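Local coordinates for peptidase M16 inactive domain family protein (PDB 3GWB) that belongs to the M16 metallopeptidase family as an inactive-domain member, and may lack peptidase activity of its own, its role being unestablished, at residues Ile314-Arg319 and Lys328-Val333; Ser287-Lys292 and Tyr297-Gly302; Leu153-Arg158 and Met253-Gly258; Asn273-Gly278 and Asp348-Glu353. All blocks are in the same frame, centred on the assembly; numbering follows the deposited sequence.

Contact 1 (Ile314-Arg319 and Lys328-Val333); sequences INLQTR and KLVQDV
The CA atoms of Ile-314 and Val-330 lie 8.9 Å apart, the closest pairing of strand residues 314-319 with helical residues 328-333, so the two backbones are separated by a layer of apolar side chains. Val-330 supplies more than half of the buried surface. With CG1 anti to the backbone N (chi1 170°), this methyl points at the strand and meets Ile-314 CG2 tip to tip at 4.1 Å. The other branch, CG2, approaches Leu-316 CD1 at 4.1 Å, but here the two side chains slide past each other in opposite directions. Leu-316 reaches this place with CG in the crowded position between its backbone N and carbonyl carbon, at chi1 72°. One branched residue on the helix thus spans two strand positions of the same face, and all three residues are buried. Next to them, Thr-326 of the same helix also lies on Leu-316, and Gln-331 touches Leu-254 of the neighbouring strand. Only eight residues separate the segments, so the chain turns at the end of strand 311-319 and returns as helix 323-340, a beta-alpha unit of an alpha/beta sandwich, the helix covering one face of the sheet.

Contact 2 (Ser287-Lys292 and Tyr297-Gly302); sequences SEVREK and YGVYSG
Val-289 and Val-299 share nearly the same first torsion, -172° and -175°, yet use different branches on each other: CG1 of Val-289, anti to its own backbone N, meets CG2 of Val-299, the methyl lying anti to the carbonyl carbon. The two methyls are 4.1 Å apart, and the side chains cross at about a right angle. Next along the helix, Arg-290 runs straight out, with CG anti to the backbone N and the chain extended as far as NE. This carries its CD to 4.0 Å from Tyr-297 O, which sits at the edge of the guanidinium, near its plane, as a neighbour and not as a hydrogen-bond partner. The backbones are nearest at this end, with the CA atoms of Arg-290 and Tyr-297 6.2 Å apart. The arrangement is that of a helix joined by a short loop to the strand that follows: helix 284-292 delivers the chain into strand 299-303, the edge strand of its sheet within this chain. A wider pi-type turn occurs where Lys-292 N bonds to Ser-287 O at 2.8 Å. Lys-292 NZ also makes a salt bridge of 2.9 Å to Glu-288 OE2, on the syn side of the carboxylate. The guanidinium of Arg-290 has a cation-pi partner in Phe-281, and Asn-134 of the second subunit packs on Tyr-297.

Contact 3 (Leu153-Arg158 and Met253-Gly258); sequences LELMKR and MLAQLG
Leu-155 contributes the largest share of the surface buried here, and it does so chiefly through one methyl. Its CD2 lies 3.6 Å from Met-253 CB and 3.8 Å from Ala-255 CB, resting between two strand residues whose side chains leave the same face of the sheet. Placing CG anti to the backbone N (chi1 -179°) sends the leucine out from helix 147-160 directly at the strand. Met-253, present as selenomethionine, crosses it obliquely; a bend at chi3 (73°) turns the end of the chain back, so that CE stands 4.0 Å from the same CD2. The leucine methyl is therefore touched by both the base and the end of one side chain. Ala-255 adds a short neighbour, a single methyl, its CB also lying 4.1 Å from Leu-155 CG. The helical and strand segments run in nearly the same direction, 27° apart, with their axes 9.3 Å from each other. Helix 147-160, from the part of the chain built on the first sheet, here packs on one face of the second mixed sheet, a helix-on-sheet contact between the two halves of the alpha/beta protein. Val-414, Val-416 and Met-313, on the two adjoining strands, also touch Leu-155. Cutting Leu-155 back to an alanine removes CG and both methyls and is likely to open a gap between helix and sheet, leaving Met-253 CE without its leucine neighbour. Across the contact all the meetings are between carbon atoms, which implies that shape and burial, with no directional bond, hold helix 147-160 to the sheet at this point.

Contact 4 (Asn273-Gly278 and Asp348-Glu353); sequences NQILGG and DDAKRE
Ile-275 and Ala-350 meet as a branched side chain laid against a bare methyl. The CB of Ala-350 points at the opposite helix, while Ile-275 leaves its backbone more obliquely and brings its longer branch round. With CG1 anti to the carbonyl carbon and beside the backbone N (chi1 -62°), that atom comes within 3.7 Å of Ala-350 CB, and CD1 follows at 4.2 Å. Because one partner is only an alanine, the two backbones can come close: the CA atoms of this pair are 6.4 Å apart. This is helix-helix packing in an alpha/beta fold, in which helix 266-277 lies next to the sheet and helix 344-356 packs on its outer side; Ile-275 also touches Glu-346 of that outer helix and Tyr-337 of helix 323-340. Gln-274 extends alongside towards the same alanine, but its OE1 is 4.1 Å from Ala-350 O, and as both are acceptors no bond joins them. Its NE2 instead gives a weak hydrogen bond to Ser-270 O, one turn back in its own helix, which would tend to hold the amide in this rotation. Lys-351 has its NZ gripped by three backbone carbonyls, those of Ser-392, Gln-393 and Leu-395, at and just past the C-terminal end of helix 384-394, where the helix dipole would probably suit a positive charge.

Overall arrangement
Contacts 1, 2 and 3 all reach the mixed five-strand sheet, through the adjacent strands 249-257, 311-319 and 299-303. Contacts 1 and 3 lie on opposite faces of it, with centres about 15 Å apart, while contacts 1 and 2 are close neighbours at about 8 Å. Contact 4, pairing two helices, lies off the sheet, its centre about 14 Å from that of contact 2; Ser-301 N probably bonds to Gly-277 O at 3.1 Å. Along the chain contact 3 closes first, and contact 4 then encloses contacts 2 and 1. Contact 3 alone ties in an earlier helix; contacts 1 and 2 are local, while contact 4 closes a longer loop within the later alpha/beta unit.

Contact 1 (Ile314-Arg319 and Lys328-Val333)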
loop_
_atom_site.group_PDB
_atom_site.type_symbol
_atom_site.label_atom_id
_atom_site.label_comp_id
_atom_site.label_asym_id
_atom_site.label_seq_id
_atom_site.Cartn_x
_atom_site.Cartn_y
_atom_site.Cartn_z
ATOM N N ILE A 314 -5.893 -19.585 -10.929
ATOM C CA ILE A 314 -4.593 -19.431 -11.572
ATOM C C ILE A 314 -4.712 -18.164 -12.395
ATOM O O ILE A 314 -5.699 -17.986 -13.108
ATOM C CB ILE A 314 -4.284 -20.570 -12.555
ATOM C CG1 ILE A 314 -4.161 -21.894 -11.807
ATOM C CG2 ILE A 314 -3.007 -20.245 -13.333
ATOM C CD1 ILE A 314 -4.041 -23.093 -12.731
ATOM N N ASN A 315 -3.727 -17.280 -12.303
ATOM C CA ASN A 315 -3.788 -16.052 -13.088
ATOM C C ASN A 315 -2.436 -15.604 -13.619
ATOM O O ASN A 315 -1.397 -15.844 -13.005
ATOM C CB ASN A 315 -4.408 -14.925 -12.269
ATOM C CG ASN A 315 -3.567 -14.549 -11.081
ATOM O OD1 ASN A 315 -3.520 -15.270 -10.083
ATOM N ND2 ASN A 315 -2.882 -13.419 -11.180
ATOM N N LEU A 316 -2.466 -14.953 -14.775
ATOM C CA LEU A 316 -1.257 -14.454 -15.407
ATOM C C LEU A 316 -1.633 -13.464 -16.495
ATOM O O LEU A 316 -2.810 -13.306 -16.839
ATOM C CB LEU A 316 -0.445 -15.603 -16.024
ATOM C CG LEU A 316 -1.012 -16.263 -17.291
ATOM C CD1 LEU A 316 0.068 -17.085 -17.976
ATOM C CD2 LEU A 316 -2.196 -17.135 -16.933
ATOM N N GLN A 317 -0.619 -12.803 -17.035
ATOM C CA GLN A 317 -0.788 -11.823 -18.101
ATOM C C GLN A 317 0.276 -12.127 -19.155
ATOM O O GLN A 317 1.404 -12.463 -18.818
ATOM C CB GLN A 317 -0.599 -10.410 -17.536
ATOM C CG GLN A 317 -0.745 -9.287 -18.543
ATOM C CD GLN A 317 -0.764 -7.914 -17.883
ATOM O OE1 GLN A 317 -1.665 -7.604 -17.102
ATOM N NE2 GLN A 317 0.233 -7.087 -18.195
ATOM N N THR A 318 -0.094 -12.031 -20.425
ATOM C CA THR A 318 0.831 -12.308 -21.517
ATOM C C THR A 318 0.513 -11.402 -22.695
ATOM O O THR A 318 -0.501 -10.707 -22.697
ATOM C CB THR A 318 0.707 -13.765 -22.013
ATOM O OG1 THR A 318 -0.628 -14.001 -22.477
ATOM C CG2 THR A 318 1.026 -14.745 -20.897
ATOM N N ARG A 319 1.388 -11.412 -23.696
ATOM C CA ARG A 319 1.173 -10.613 -24.891
ATOM C C ARG A 319 -0.102 -11.152 -25.537
ATOM O O ARG A 319 -0.309 -12.365 -25.589
ATOM C CB ARG A 319 2.350 -10.766 -25.855
ATOM C CG ARG A 319 3.710 -10.575 -25.208
ATOM C CD ARG A 319 4.826 -10.554 -26.244
ATOM N NE ARG A 319 4.895 -9.273 -26.945
ATOM C CZ ARG A 319 5.217 -8.122 -26.360
ATOM N NH1 ARG A 319 5.501 -8.091 -25.062
ATOM N NH2 ARG A 319 5.254 -7.000 -27.068
ATOM N N LYS A 328 -3.457 -22.648 -23.472
ATOM C CA LYS A 328 -3.422 -24.084 -23.718
ATOM C C LYS A 328 -2.290 -24.689 -22.909
ATOM O O LYS A 328 -2.447 -25.749 -22.308
ATOM C CB LYS A 328 -3.176 -24.379 -25.199
ATOM C CG LYS A 328 -4.182 -23.762 -26.150
ATOM C CD LYS A 328 -5.561 -24.376 -25.998
ATOM C CE LYS A 328 -6.535 -23.791 -27.018
ATOM N NZ LYS A 328 -6.053 -23.965 -28.416
ATOM N N LEU A 329 -1.144 -24.010 -22.915
ATOM C CA LEU A 329 0.034 -24.467 -22.186
ATOM C C LEU A 329 -0.259 -24.594 -20.695
ATOM O O LEU A 329 0.017 -25.627 -20.092
ATOM C CB LEU A 329 1.208 -23.496 -22.397
ATOM C CG LEU A 329 2.472 -23.688 -21.545
ATOM C CD1 LEU A 329 3.112 -25.034 -21.859
ATOM C CD2 LEU A 329 3.457 -22.550 -21.810
ATOM N N VAL A 330 -0.817 -23.540 -20.106
ATOM C CA VAL A 330 -1.136 -23.556 -18.682
ATOM C C VAL A 330 -2.064 -24.722 -18.367
ATOM O O VAL A 330 -1.866 -25.436 -17.383
ATOM C CB VAL A 330 -1.810 -22.235 -18.245
ATOM C CG1 VAL A 330 -2.352 -22.361 -16.832
ATOM C CG2 VAL A 330 -0.800 -21.104 -18.303
ATOM N N GLN A 331 -3.083 -24.910 -19.199
ATOM C CA GLN A 331 -4.022 -26.007 -18.991
ATOM C C GLN A 331 -3.307 -27.358 -19.058
ATOM O O GLN A 331 -3.565 -28.235 -18.239
ATOM C CB GLN A 331 -5.143 -25.960 -20.033
ATOM C CG GLN A 331 -6.094 -24.790 -19.855
ATOM C CD GLN A 331 -7.209 -24.780 -20.885
ATOM O OE1 GLN A 331 -6.958 -24.654 -22.085
ATOM N NE2 GLN A 331 -8.448 -24.914 -20.421
ATOM N N ASP A 332 -2.410 -27.519 -20.029
ATOM C CA ASP A 332 -1.667 -28.768 -20.180
ATOM C C ASP A 332 -0.768 -28.978 -18.973
ATOM O O ASP A 332 -0.663 -30.088 -18.459
ATOM C CB ASP A 332 -0.801 -28.754 -21.447
ATOM C CG ASP A 332 -1.616 -28.579 -22.714
ATOM O OD1 ASP A 332 -2.636 -29.286 -22.871
ATOM O OD2 ASP A 332 -1.227 -27.742 -23.561
ATOM N N VAL A 333 -0.106 -27.913 -18.531
ATOM C CA VAL A 333 0.763 -28.002 -17.366
ATOM C C VAL A 333 -0.063 -28.405 -16.151
ATOM O O VAL A 333 0.380 -29.193 -15.316
ATOM C CB VAL A 333 1.442 -26.653 -17.072
ATOM C CG1 VAL A 333 2.129 -26.702 -15.720
ATOM C CG2 VAL A 333 2.447 -26.332 -18.169
#

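Contact 2 (Ser287-Lys292 and Tyr297-Gly302)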
loop_
_atom_site.group_PDB
_atom_site.type_symbol
_atom_site.label_atom_id
_atom_site.label_comp_id
_atom_site.label_asym_id
_atom_site.label_seq_id
_atom_site.Cartn_x
_atom_site.Cartn_y
_atom_site.Cartn_z
ATOM N N SER A 287 8.172 -22.114 -14.206
ATOM C CA SER A 287 9.225 -22.792 -14.952
ATOM C C SER A 287 8.849 -22.986 -16.422
ATOM O O SER A 287 9.620 -22.644 -17.318
ATOM C CB SER A 287 9.521 -24.148 -14.313
ATOM O OG SER A 287 10.386 -24.910 -15.132
ATOM N N GLU A 288 7.656 -23.517 -16.665
ATOM C CA GLU A 288 7.183 -23.770 -18.023
ATOM C C GLU A 288 6.812 -22.528 -18.826
ATOM O O GLU A 288 7.213 -22.391 -19.982
ATOM C CB GLU A 288 5.970 -24.704 -17.990
ATOM C CG GLU A 288 6.228 -26.062 -17.349
ATOM C CD GLU A 288 7.305 -26.854 -18.065
ATOM O OE1 GLU A 288 7.253 -26.949 -19.314
ATOM O OE2 GLU A 288 8.199 -27.393 -17.378
ATOM N N VAL A 289 6.048 -21.624 -18.221
ATOM C CA VAL A 289 5.601 -20.426 -18.928
ATOM C C VAL A 289 6.615 -19.284 -18.989
ATOM O O VAL A 289 6.777 -18.649 -20.032
ATOM C CB VAL A 289 4.287 -19.879 -18.323
ATOM C CG1 VAL A 289 3.741 -18.760 -19.204
ATOM C CG2 VAL A 289 3.264 -21.000 -18.184
ATOM N N ARG A 290 7.289 -19.018 -17.877
ATOM C CA ARG A 290 8.275 -17.946 -17.835
ATOM C C ARG A 290 9.684 -18.419 -18.183
ATOM O O ARG A 290 10.279 -17.963 -19.152
ATOM C CB ARG A 290 8.299 -17.292 -16.451
ATOM C CG ARG A 290 9.421 -16.278 -16.281
ATOM C CD ARG A 290 9.481 -15.704 -14.877
ATOM N NE ARG A 290 10.614 -14.795 -14.729
ATOM C CZ ARG A 290 11.888 -15.181 -14.710
ATOM N NH1 ARG A 290 12.203 -16.467 -14.823
ATOM N NH2 ARG A 290 12.851 -14.278 -14.591
ATOM N N GLU A 291 10.204 -19.341 -17.386
ATOM C CA GLU A 291 11.557 -19.866 -17.563
ATOM C C GLU A 291 11.896 -20.437 -18.941
ATOM O O GLU A 291 12.816 -19.960 -19.611
ATOM C CB GLU A 291 11.830 -20.929 -16.497
ATOM C CG GLU A 291 13.216 -21.528 -16.563
ATOM C CD GLU A 291 14.286 -20.467 -16.500
ATOM O OE1 GLU A 291 14.281 -19.685 -15.522
ATOM O OE2 GLU A 291 15.127 -20.416 -17.427
ATOM N N LYS A 292 11.165 -21.466 -19.356
ATOM C CA LYS A 292 11.406 -22.113 -20.643
ATOM C C LYS A 292 10.849 -21.378 -21.865
ATOM O O LYS A 292 11.479 -21.358 -22.921
ATOM C CB LYS A 292 10.834 -23.536 -20.625
ATOM C CG LYS A 292 11.421 -24.457 -19.561
ATOM C CD LYS A 292 10.785 -25.846 -19.629
ATOM C CE LYS A 292 11.370 -26.787 -18.584
ATOM N NZ LYS A 292 10.712 -28.130 -18.607
ATOM N N TYR A 297 5.737 -12.715 -16.892
ATOM C CA TYR A 297 6.629 -12.354 -15.805
ATOM C C TYR A 297 6.093 -12.938 -14.509
ATOM O O TYR A 297 6.809 -13.029 -13.516
ATOM C CB TYR A 297 6.768 -10.834 -15.697
ATOM C CG TYR A 297 7.584 -10.241 -16.825
ATOM C CD1 TYR A 297 8.864 -10.712 -17.099
ATOM C CD2 TYR A 297 7.066 -9.237 -17.639
ATOM C CE1 TYR A 297 9.605 -10.207 -18.164
ATOM C CE2 TYR A 297 7.803 -8.722 -18.706
ATOM C CZ TYR A 297 9.070 -9.217 -18.963
ATOM O OH TYR A 297 9.796 -8.742 -20.030
ATOM N N GLY A 298 4.833 -13.355 -14.524
ATOM C CA GLY A 298 4.268 -13.928 -13.320
ATOM C C GLY A 298 3.008 -14.739 -13.517
ATOM O O GLY A 298 2.021 -14.248 -14.060
ATOM N N VAL A 299 3.051 -15.993 -13.086
ATOM C CA VAL A 299 1.894 -16.873 -13.174
ATOM C C VAL A 299 1.802 -17.500 -11.799
ATOM O O VAL A 299 2.749 -18.135 -11.332
ATOM C CB VAL A 299 2.071 -17.991 -14.220
ATOM C CG1 VAL A 299 0.782 -18.792 -14.352
ATOM C CG2 VAL A 299 2.431 -17.393 -15.546
ATOM N N TYR A 300 0.662 -17.302 -11.153
ATOM C CA TYR A 300 0.442 -17.819 -9.814
ATOM C C TYR A 300 -0.885 -18.547 -9.691
ATOM O O TYR A 300 -1.846 -18.246 -10.402
ATOM C CB TYR A 300 0.486 -16.662 -8.817
ATOM C CG TYR A 300 1.733 -15.833 -8.964
ATOM C CD1 TYR A 300 2.961 -16.307 -8.514
ATOM C CD2 TYR A 300 1.700 -14.602 -9.623
ATOM C CE1 TYR A 300 4.130 -15.578 -8.711
ATOM C CE2 TYR A 300 2.863 -13.865 -9.829
ATOM C CZ TYR A 300 4.073 -14.361 -9.375
ATOM O OH TYR A 300 5.236 -13.660 -9.591
ATOM N N SER A 301 -0.920 -19.511 -8.779
ATOM C CA SER A 301 -2.123 -20.284 -8.527
ATOM C C SER A 301 -2.305 -20.318 -7.015
ATOM O O SER A 301 -1.349 -20.099 -6.264
ATOM C CB SER A 301 -1.969 -21.707 -9.071
ATOM O OG SER A 301 -1.033 -22.445 -8.303
ATOM N N GLY A 302 -3.525 -20.580 -6.562
ATOM C CA GLY A 302 -3.748 -20.627 -5.134
ATOM C C GLY A 302 -5.181 -20.835 -4.706
ATOM O O GLY A 302 -6.123 -20.535 -5.441
#

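Contact 3 (Leu153-Arg158 and Met253-Gly258)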
loop_
_atom_site.group_PDB
_atom_site.type_symbol
_atom_site.label_atom_id
_atom_site.label_comp_id
_atom_site.label_asym_id
_atom_site.label_seq_id
_atom_site.Cartn_x
_atom_site.Cartn_y
_atom_site.Cartn_z
ATOM N N LEU A 153 -13.908 -10.059 -11.501
ATOM C CA LEU A 153 -15.308 -9.859 -11.127
ATOM C C LEU A 153 -16.214 -10.827 -11.879
ATOM O O LEU A 153 -17.103 -11.441 -11.289
ATOM C CB LEU A 153 -15.749 -8.419 -11.418
ATOM C CG LEU A 153 -15.059 -7.310 -10.620
ATOM C CD1 LEU A 153 -15.688 -5.973 -10.966
ATOM C CD2 LEU A 153 -15.191 -7.584 -9.125
ATOM N N GLU A 154 -15.983 -10.955 -13.186
ATOM C CA GLU A 154 -16.770 -11.855 -14.028
ATOM C C GLU A 154 -16.528 -13.316 -13.649
ATOM O O GLU A 154 -17.462 -14.114 -13.618
ATOM C CB GLU A 154 -16.413 -11.638 -15.505
ATOM C CG GLU A 154 -17.015 -12.647 -16.485
ATOM C CD GLU A 154 -18.535 -12.631 -16.506
ATOM O OE1 GLU A 154 -19.127 -11.564 -16.234
ATOM O OE2 GLU A 154 -19.138 -13.684 -16.813
ATOM N N LEU A 155 -15.275 -13.660 -13.361
ATOM C CA LEU A 155 -14.935 -15.030 -12.990
ATOM C C LEU A 155 -15.646 -15.438 -11.702
ATOM O O LEU A 155 -16.160 -16.553 -11.591
ATOM C CB LEU A 155 -13.417 -15.178 -12.827
ATOM C CG LEU A 155 -12.890 -16.569 -12.459
ATOM C CD1 LEU A 155 -13.413 -17.600 -13.441
ATOM C CD2 LEU A 155 -11.366 -16.556 -12.465
HETATM N N MSE A 156 -15.683 -14.534 -10.728
HETATM C CA MSE A 156 -16.353 -14.828 -9.470
HETATM C C MSE A 156 -17.859 -14.976 -9.679
HETATM O O MSE A 156 -18.519 -15.693 -8.934
HETATM C CB MSE A 156 -16.057 -13.742 -8.428
HETATM C CG MSE A 156 -14.644 -13.813 -7.836
HETATM SE SE MSE A 156 -14.270 -15.387 -6.991
HETATM C CE MSE A 156 -14.931 -15.069 -5.345
ATOM N N LYS A 157 -18.402 -14.311 -10.694
ATOM C CA LYS A 157 -19.832 -14.418 -10.984
ATOM C C LYS A 157 -20.162 -15.797 -11.552
ATOM O O LYS A 157 -21.138 -16.431 -11.146
ATOM C CB LYS A 157 -20.264 -13.358 -12.000
ATOM C CG LYS A 157 -20.099 -11.916 -11.538
ATOM C CD LYS A 157 -20.540 -10.936 -12.630
ATOM C CE LYS A 157 -20.229 -9.501 -12.244
ATOM N NZ LYS A 157 -20.538 -8.552 -13.349
ATOM N N ARG A 158 -19.349 -16.249 -12.503
ATOM C CA ARG A 158 -19.547 -17.549 -13.140
ATOM C C ARG A 158 -19.340 -18.695 -12.156
ATOM O O ARG A 158 -20.020 -19.717 -12.217
ATOM C CB ARG A 158 -18.579 -17.702 -14.319
ATOM C CG ARG A 158 -18.944 -16.872 -15.547
ATOM C CD ARG A 158 -17.756 -16.716 -16.482
ATOM N NE ARG A 158 -18.101 -15.963 -17.685
ATOM C CZ ARG A 158 -18.628 -16.505 -18.778
ATOM N NH1 ARG A 158 -18.865 -17.808 -18.820
ATOM N NH2 ARG A 158 -18.930 -15.744 -19.822
HETATM N N MSE A 253 -7.369 -15.915 -16.561
HETATM C CA MSE A 253 -7.740 -16.407 -15.243
HETATM C C MSE A 253 -8.501 -17.717 -15.375
HETATM O O MSE A 253 -9.447 -17.821 -16.156
HETATM C CB MSE A 253 -8.612 -15.383 -14.518
HETATM C CG MSE A 253 -7.969 -14.024 -14.353
HETATM SE SE MSE A 253 -8.945 -13.013 -13.238
HETATM C CE MSE A 253 -8.574 -13.782 -11.694
ATOM N N LEU A 254 -8.067 -18.720 -14.622
ATOM C CA LEU A 254 -8.712 -20.025 -14.633
ATOM C C LEU A 254 -9.082 -20.319 -13.194
ATOM O O LEU A 254 -8.346 -19.956 -12.279
ATOM C CB LEU A 254 -7.765 -21.112 -15.146
ATOM C CG LEU A 254 -7.169 -20.947 -16.545
ATOM C CD1 LEU A 254 -6.049 -19.918 -16.506
ATOM C CD2 LEU A 254 -6.626 -22.287 -17.026
ATOM N N ALA A 255 -10.214 -20.979 -12.986
ATOM C CA ALA A 255 -10.640 -21.273 -11.633
ATOM C C ALA A 255 -11.764 -22.287 -11.555
ATOM O O ALA A 255 -12.407 -22.612 -12.552
ATOM C CB ALA A 255 -11.077 -19.976 -10.940
ATOM N N GLN A 256 -11.976 -22.774 -10.338
ATOM C CA GLN A 256 -13.025 -23.724 -10.017
ATOM C C GLN A 256 -13.111 -23.690 -8.508
ATOM O O GLN A 256 -12.260 -23.077 -7.857
ATOM C CB GLN A 256 -12.682 -25.131 -10.509
ATOM C CG GLN A 256 -11.334 -25.674 -10.078
ATOM C CD GLN A 256 -11.093 -27.072 -10.635
ATOM O OE1 GLN A 256 -11.572 -28.070 -10.081
ATOM N NE2 GLN A 256 -10.375 -27.146 -11.748
ATOM N N LEU A 257 -14.134 -24.321 -7.948
ATOM C CA LEU A 257 -14.293 -24.322 -6.505
ATOM C C LEU A 257 -13.164 -25.079 -5.830
ATOM O O LEU A 257 -12.825 -26.192 -6.227
ATOM C CB LEU A 257 -15.635 -24.944 -6.117
ATOM C CG LEU A 257 -16.879 -24.163 -6.541
ATOM C CD1 LEU A 257 -18.131 -24.880 -6.034
ATOM C CD2 LEU A 257 -16.812 -22.753 -5.969
ATOM N N GLY A 258 -12.578 -24.459 -4.812
ATOM C CA GLY A 258 -11.494 -25.088 -4.085
ATOM C C GLY A 258 -12.035 -25.725 -2.824
ATOM O O GLY A 258 -13.127 -26.292 -2.825
#

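Contact 4 (Asn273-Gly278 and Asp348-Glu353)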
loop_
_atom_site.group_PDB
_atom_site.type_symbol
_atom_site.label_atom_id
_atom_site.label_comp_id
_atom_site.label_asym_id
_atom_site.label_seq_id
_atom_site.Cartn_x
_atom_site.Cartn_y
_atom_site.Cartn_z
ATOM N N ASN A 273 -0.126 -26.839 -4.037
ATOM C CA ASN A 273 -0.283 -25.573 -4.739
ATOM C C ASN A 273 1.029 -24.821 -4.778
ATOM O O ASN A 273 1.346 -24.174 -5.768
ATOM C CB ASN A 273 -1.334 -24.690 -4.071
ATOM C CG ASN A 273 -1.449 -23.343 -4.742
ATOM O OD1 ASN A 273 -0.885 -22.347 -4.279
ATOM N ND2 ASN A 273 -2.152 -23.309 -5.864
ATOM N N GLN A 274 1.784 -24.896 -3.690
ATOM C CA GLN A 274 3.075 -24.219 -3.621
ATOM C C GLN A 274 3.965 -24.670 -4.775
ATOM O O GLN A 274 4.586 -23.846 -5.448
ATOM C CB GLN A 274 3.762 -24.515 -2.280
ATOM C CG GLN A 274 3.133 -23.808 -1.080
ATOM C CD GLN A 274 3.732 -24.252 0.254
ATOM O OE1 GLN A 274 4.951 -24.358 0.393
ATOM N NE2 GLN A 274 2.871 -24.504 1.241
ATOM N N ILE A 275 4.009 -25.979 -5.007
ATOM C CA ILE A 275 4.820 -26.563 -6.076
ATOM C C ILE A 275 4.313 -26.178 -7.468
ATOM O O ILE A 275 5.096 -25.964 -8.401
ATOM C CB ILE A 275 4.833 -28.109 -5.963
ATOM C CG1 ILE A 275 5.458 -28.528 -4.626
ATOM C CG2 ILE A 275 5.585 -28.717 -7.145
ATOM C CD1 ILE A 275 5.291 -30.011 -4.298
ATOM N N LEU A 276 2.997 -26.093 -7.603
ATOM C CA LEU A 276 2.377 -25.746 -8.877
ATOM C C LEU A 276 2.507 -24.275 -9.266
ATOM O O LEU A 276 2.921 -23.964 -10.381
ATOM C CB LEU A 276 0.894 -26.125 -8.848
ATOM C CG LEU A 276 0.010 -25.665 -10.011
ATOM C CD1 LEU A 276 0.483 -26.274 -11.312
ATOM C CD2 LEU A 276 -1.436 -26.081 -9.731
ATOM N N GLY A 277 2.136 -23.376 -8.356
ATOM C CA GLY A 277 2.203 -21.957 -8.660
ATOM C C GLY A 277 2.363 -21.024 -7.472
ATOM O O GLY A 277 1.800 -19.931 -7.460
ATOM N N GLY A 278 3.123 -21.446 -6.470
ATOM C CA GLY A 278 3.343 -20.596 -5.313
ATOM C C GLY A 278 4.374 -19.539 -5.671
ATOM O O GLY A 278 4.515 -19.178 -6.842
ATOM N N ASP A 348 10.537 -31.935 -1.701
ATOM C CA ASP A 348 11.541 -31.597 -0.694
ATOM C C ASP A 348 11.837 -30.105 -0.663
ATOM O O ASP A 348 11.891 -29.496 0.406
ATOM C CB ASP A 348 12.828 -32.386 -0.936
ATOM C CG ASP A 348 12.683 -33.850 -0.576
ATOM O OD1 ASP A 348 12.125 -34.137 0.508
ATOM O OD2 ASP A 348 13.129 -34.710 -1.368
ATOM N N ASP A 349 12.030 -29.522 -1.840
ATOM C CA ASP A 349 12.291 -28.093 -1.952
ATOM C C ASP A 349 11.140 -27.311 -1.315
ATOM O O ASP A 349 11.365 -26.379 -0.540
ATOM C CB ASP A 349 12.433 -27.704 -3.427
ATOM C CG ASP A 349 13.720 -28.231 -4.050
ATOM O OD1 ASP A 349 14.207 -29.301 -3.613
ATOM O OD2 ASP A 349 14.236 -27.582 -4.988
ATOM N N ALA A 350 9.907 -27.697 -1.632
ATOM C CA ALA A 350 8.743 -27.018 -1.072
ATOM C C ALA A 350 8.733 -27.130 0.451
ATOM O O ALA A 350 8.554 -26.129 1.149
ATOM C CB ALA A 350 7.453 -27.598 -1.656
ATOM N N LYS A 351 8.925 -28.343 0.966
ATOM C CA LYS A 351 8.941 -28.549 2.410
ATOM C C LYS A 351 10.036 -27.693 3.038
ATOM O O LYS A 351 9.832 -27.098 4.096
ATOM C CB LYS A 351 9.174 -30.026 2.744
ATOM C CG LYS A 351 8.014 -30.937 2.356
ATOM C CD LYS A 351 8.499 -32.348 2.053
ATOM C CE LYS A 351 8.415 -33.265 3.245
ATOM N NZ LYS A 351 7.038 -33.788 3.402
ATOM N N ARG A 352 11.190 -27.618 2.382
ATOM C CA ARG A 352 12.296 -26.822 2.898
ATOM C C ARG A 352 11.934 -25.341 2.910
ATOM O O ARG A 352 12.208 -24.640 3.879
ATOM C CB ARG A 352 13.561 -27.043 2.066
ATOM C CG ARG A 352 14.772 -26.322 2.627
ATOM C CD ARG A 352 16.074 -26.756 1.968
ATOM N NE ARG A 352 16.161 -26.350 0.568
ATOM C CZ ARG A 352 15.913 -27.147 -0.471
ATOM N NH1 ARG A 352 15.556 -28.414 -0.283
ATOM N NH2 ARG A 352 16.025 -26.672 -1.706
ATOM N N GLU A 353 11.320 -24.866 1.832
ATOM C CA GLU A 353 10.915 -23.467 1.751
ATOM C C GLU A 353 9.870 -23.177 2.818
ATOM O O GLU A 353 9.924 -22.151 3.496
ATOM C CB GLU A 353 10.314 -23.152 0.377
ATOM C CG GLU A 353 11.300 -23.160 -0.780
ATOM C CD GLU A 353 10.647 -22.760 -2.097
ATOM O OE1 GLU A 353 9.804 -23.531 -2.610
ATOM O OE2 GLU A 353 10.972 -21.667 -2.615
#